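Local coordinates for protein Lmaj004091aaa (Leishmania major, PDB 1XTP) that probably transfers methyl groups from S-adenosyl-L-methionine to the N-terminal amino group of proteins that begin with an X-Pro-Lys sequence, at residues 189-200 / 246-254. Sequence-based numbering, arbitrary orientation.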
# COMPACT_ATOMS: atom_id res chain seq x y z
N PRO A 189 4.39 -4.80 20.32
CA PRO A 189 3.07 -5.17 20.84
C PRO A 189 1.97 -4.09 20.71
O PRO A 189 0.80 -4.42 20.62
CB PRO A 189 3.35 -5.52 22.32
CG PRO A 189 4.83 -5.90 22.31
CD PRO A 189 5.44 -4.94 21.34
N ASN A 190 2.36 -2.81 20.69
CA ASN A 190 1.42 -1.72 20.48
C ASN A 190 1.43 -1.21 19.04
O ASN A 190 1.06 -0.07 18.75
CB ASN A 190 1.74 -0.58 21.44
CG ASN A 190 1.68 -1.01 22.88
OD1 ASN A 190 1.02 -2.00 23.21
ND2 ASN A 190 2.38 -0.29 23.76
N GLY A 191 1.85 -2.06 18.12
CA GLY A 191 1.96 -1.63 16.74
C GLY A 191 0.78 -2.05 15.89
O GLY A 191 0.09 -3.01 16.18
N TYR A 192 0.57 -1.30 14.81
CA TYR A 192 -0.42 -1.66 13.80
C TYR A 192 0.18 -1.45 12.42
O TYR A 192 1.03 -0.57 12.22
CB TYR A 192 -1.62 -0.74 13.91
CG TYR A 192 -2.50 -0.87 15.13
CD1 TYR A 192 -2.23 -0.17 16.29
CD2 TYR A 192 -3.66 -1.63 15.09
CE1 TYR A 192 -3.06 -0.26 17.41
CE2 TYR A 192 -4.51 -1.71 16.21
CZ TYR A 192 -4.20 -1.03 17.35
OH TYR A 192 -5.04 -1.10 18.44
N ILE A 193 -0.27 -2.26 11.46
CA ILE A 193 -0.12 -1.90 10.04
C ILE A 193 -1.25 -0.94 9.70
O ILE A 193 -2.40 -1.27 9.88
CB ILE A 193 -0.22 -3.10 9.09
CG1 ILE A 193 0.93 -4.08 9.32
CG2 ILE A 193 -0.13 -2.65 7.65
CD1 ILE A 193 0.64 -5.48 8.85
N PHE A 194 -0.91 0.24 9.21
CA PHE A 194 -1.91 1.12 8.63
C PHE A 194 -1.93 0.94 7.10
O PHE A 194 -1.03 1.41 6.40
CB PHE A 194 -1.61 2.55 9.00
CG PHE A 194 -2.55 3.55 8.40
CD1 PHE A 194 -3.85 3.69 8.87
CD2 PHE A 194 -2.12 4.40 7.38
CE1 PHE A 194 -4.70 4.65 8.32
CE2 PHE A 194 -2.97 5.35 6.83
CZ PHE A 194 -4.27 5.47 7.31
N PHE A 195 -2.97 0.29 6.60
CA PHE A 195 -3.10 -0.02 5.17
C PHE A 195 -4.21 0.83 4.57
O PHE A 195 -5.36 0.72 4.96
CB PHE A 195 -3.39 -1.51 4.99
CG PHE A 195 -3.64 -1.93 3.56
CD1 PHE A 195 -2.84 -1.46 2.52
CD2 PHE A 195 -4.66 -2.83 3.26
CE1 PHE A 195 -3.06 -1.87 1.21
CE2 PHE A 195 -4.90 -3.24 1.97
CZ PHE A 195 -4.09 -2.78 0.94
N LYS A 196 -3.84 1.72 3.64
CA LYS A 196 -4.78 2.63 2.99
C LYS A 196 -4.68 2.47 1.48
O LYS A 196 -3.63 2.67 0.91
CB LYS A 196 -4.51 4.08 3.37
CG LYS A 196 -5.67 5.04 3.09
CD LYS A 196 -5.52 6.34 3.90
CE LYS A 196 -6.71 7.28 3.74
NZ LYS A 196 -6.45 8.60 4.37
N GLU A 197 -5.80 2.15 0.85
CA GLU A 197 -5.78 1.78 -0.56
C GLU A 197 -7.13 1.97 -1.23
O GLU A 197 -8.19 1.94 -0.57
CB GLU A 197 -5.38 0.30 -0.69
CG GLU A 197 -4.89 -0.05 -2.08
CD GLU A 197 -3.92 0.98 -2.62
OE1 GLU A 197 -2.73 0.98 -2.19
OE2 GLU A 197 -4.35 1.79 -3.49
N ASN A 198 -7.08 2.15 -2.55
CA ASN A 198 -8.24 2.11 -3.40
C ASN A 198 -8.90 0.72 -3.35
O ASN A 198 -8.22 -0.31 -3.32
CB ASN A 198 -7.88 2.48 -4.84
CG ASN A 198 -7.45 3.94 -5.00
OD1 ASN A 198 -7.60 4.75 -4.09
ND2 ASN A 198 -6.97 4.29 -6.18
N CYS A 199 -10.22 0.72 -3.36
CA CYS A 199 -11.03 -0.47 -3.17
C CYS A 199 -12.04 -0.55 -4.32
O CYS A 199 -12.75 0.42 -4.58
CB CYS A 199 -11.75 -0.29 -1.84
SG CYS A 199 -12.00 -1.75 -0.95
N SER A 200 -12.11 -1.69 -5.01
CA SER A 200 -13.10 -1.88 -6.08
C SER A 200 -14.51 -1.74 -5.52
O SER A 200 -14.80 -2.26 -4.43
CB SER A 200 -12.94 -3.25 -6.75
OG SER A 200 -11.75 -3.33 -7.53
N PHE A 246 -12.10 5.94 -7.08
CA PHE A 246 -12.27 4.71 -6.30
C PHE A 246 -12.39 5.06 -4.83
O PHE A 246 -11.65 5.91 -4.34
CB PHE A 246 -11.06 3.80 -6.43
CG PHE A 246 -11.05 2.95 -7.65
CD1 PHE A 246 -11.73 1.74 -7.66
CD2 PHE A 246 -10.31 3.32 -8.77
CE1 PHE A 246 -11.69 0.93 -8.78
CE2 PHE A 246 -10.27 2.51 -9.90
CZ PHE A 246 -10.97 1.31 -9.90
N PRO A 247 -13.32 4.43 -4.11
CA PRO A 247 -13.31 4.58 -2.67
C PRO A 247 -11.93 4.26 -2.07
O PRO A 247 -11.20 3.39 -2.57
CB PRO A 247 -14.36 3.57 -2.20
CG PRO A 247 -15.30 3.47 -3.36
CD PRO A 247 -14.44 3.58 -4.57
N LEU A 248 -11.59 4.96 -1.00
CA LEU A 248 -10.32 4.77 -0.33
C LEU A 248 -10.58 4.21 1.06
O LEU A 248 -11.15 4.89 1.92
CB LEU A 248 -9.63 6.13 -0.28
CG LEU A 248 -8.22 6.24 0.28
CD1 LEU A 248 -7.27 5.43 -0.55
CD2 LEU A 248 -7.84 7.72 0.26
N LYS A 249 -10.16 2.97 1.29
CA LYS A 249 -10.37 2.32 2.58
C LYS A 249 -9.09 2.22 3.44
O LYS A 249 -8.00 1.90 2.96
CB LYS A 249 -11.00 0.92 2.40
CG LYS A 249 -11.91 0.53 3.55
CD LYS A 249 -12.64 -0.79 3.35
CE LYS A 249 -13.32 -1.26 4.64
NZ LYS A 249 -13.58 -2.74 4.67
N MSE A 250 -9.26 2.47 4.72
CA MSE A 250 -8.21 2.27 5.70
C MSE A 250 -8.49 1.03 6.53
O MSE A 250 -9.62 0.81 6.95
CB MSE A 250 -8.16 3.47 6.63
CG MSE A 250 -7.68 4.73 5.96
SE MSE A 250 -8.05 6.31 7.02
CE MSE A 250 -9.91 6.61 6.44
N TYR A 251 -7.44 0.26 6.79
CA TYR A 251 -7.46 -0.88 7.68
C TYR A 251 -6.36 -0.75 8.72
O TYR A 251 -5.22 -0.44 8.38
CB TYR A 251 -7.19 -2.17 6.92
CG TYR A 251 -8.10 -2.46 5.75
CD1 TYR A 251 -7.75 -2.04 4.47
CD2 TYR A 251 -9.26 -3.22 5.91
CE1 TYR A 251 -8.55 -2.32 3.39
CE2 TYR A 251 -10.07 -3.52 4.81
CZ TYR A 251 -9.70 -3.07 3.56
OH TYR A 251 -10.47 -3.33 2.47
N ALA A 252 -6.69 -1.00 9.98
CA ALA A 252 -5.68 -1.17 11.03
C ALA A 252 -5.55 -2.65 11.31
O ALA A 252 -6.53 -3.28 11.69
CB ALA A 252 -6.08 -0.46 12.27
N LEU A 253 -4.35 -3.20 11.12
CA LEU A 253 -4.13 -4.64 11.17
C LEU A 253 -3.09 -4.98 12.24
O LEU A 253 -2.14 -4.23 12.46
CB LEU A 253 -3.66 -5.17 9.80
CG LEU A 253 -4.45 -4.73 8.55
CD1 LEU A 253 -3.64 -4.90 7.28
CD2 LEU A 253 -5.75 -5.50 8.44
N LYS A 254 -3.27 -6.12 12.90
CA LYS A 254 -2.33 -6.63 13.90
C LYS A 254 -2.03 -8.11 13.65
O LYS A 254 -2.81 -8.79 13.00
CB LYS A 254 -2.90 -6.47 15.30
CG LYS A 254 -2.67 -5.10 15.88
CD LYS A 254 -3.04 -5.04 17.35
CE LYS A 254 -2.43 -3.82 18.01
NZ LYS A 254 -1.07 -4.05 18.58
OXT LYS A 254 -1.02 -8.65 14.11
O HOH W 1 -9.14 6.78 -5.17
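With CG anti to the carbonyl carbon (chi1 -84°) and an extended run from CG to CE, K254 carries CE over one face of the Y192 ring, 3.5 Å from the ring centroid; a bend at the last torsion (chi4 -90°) then turns NZ toward G191 O. NZ donates to G191 O at 2.9 Å, tilted from the carbonyl plane, and still sits over the ring as a cation-pi partner. Y192 OH is held by P90 O. From here 191-198 and 248-253 run antiparallel: I193, F195 and E197 form hydrogen-bonded pairs with L253, Y251 and K249. C199 N to P247 O (3.0 Å) extends the pairing past the strand ends.

On the face of F195 and Y251 the two rings lie side by side, rim to rim, with F195 CD2 3.4 Å from Y251 CD1 and planes only 18° apart; helix 218-228 packs here, and its D218 takes the Y251 hydroxyl.

The other face carries selenomethionine M250, whose first two torsions set SE at the edge of the F194 ring, a Met-aromatic contact. Beside it the extended K196 runs tightly along M250 CG and ends in a salt bridge to D78 of helix 75-87. One water, donating to N198 OD1 and F246 O, bridges the end of the pairing; W166 NE1 also donates to N198 OD1.

With 159-165 on the far side of 191-198, this is the end of the seven-stranded Rossmann-like sheet of class I SAM-dependent methyltransferases, where the last strand, 248-253, is slotted in antiparallel between 191-198 and 232-237.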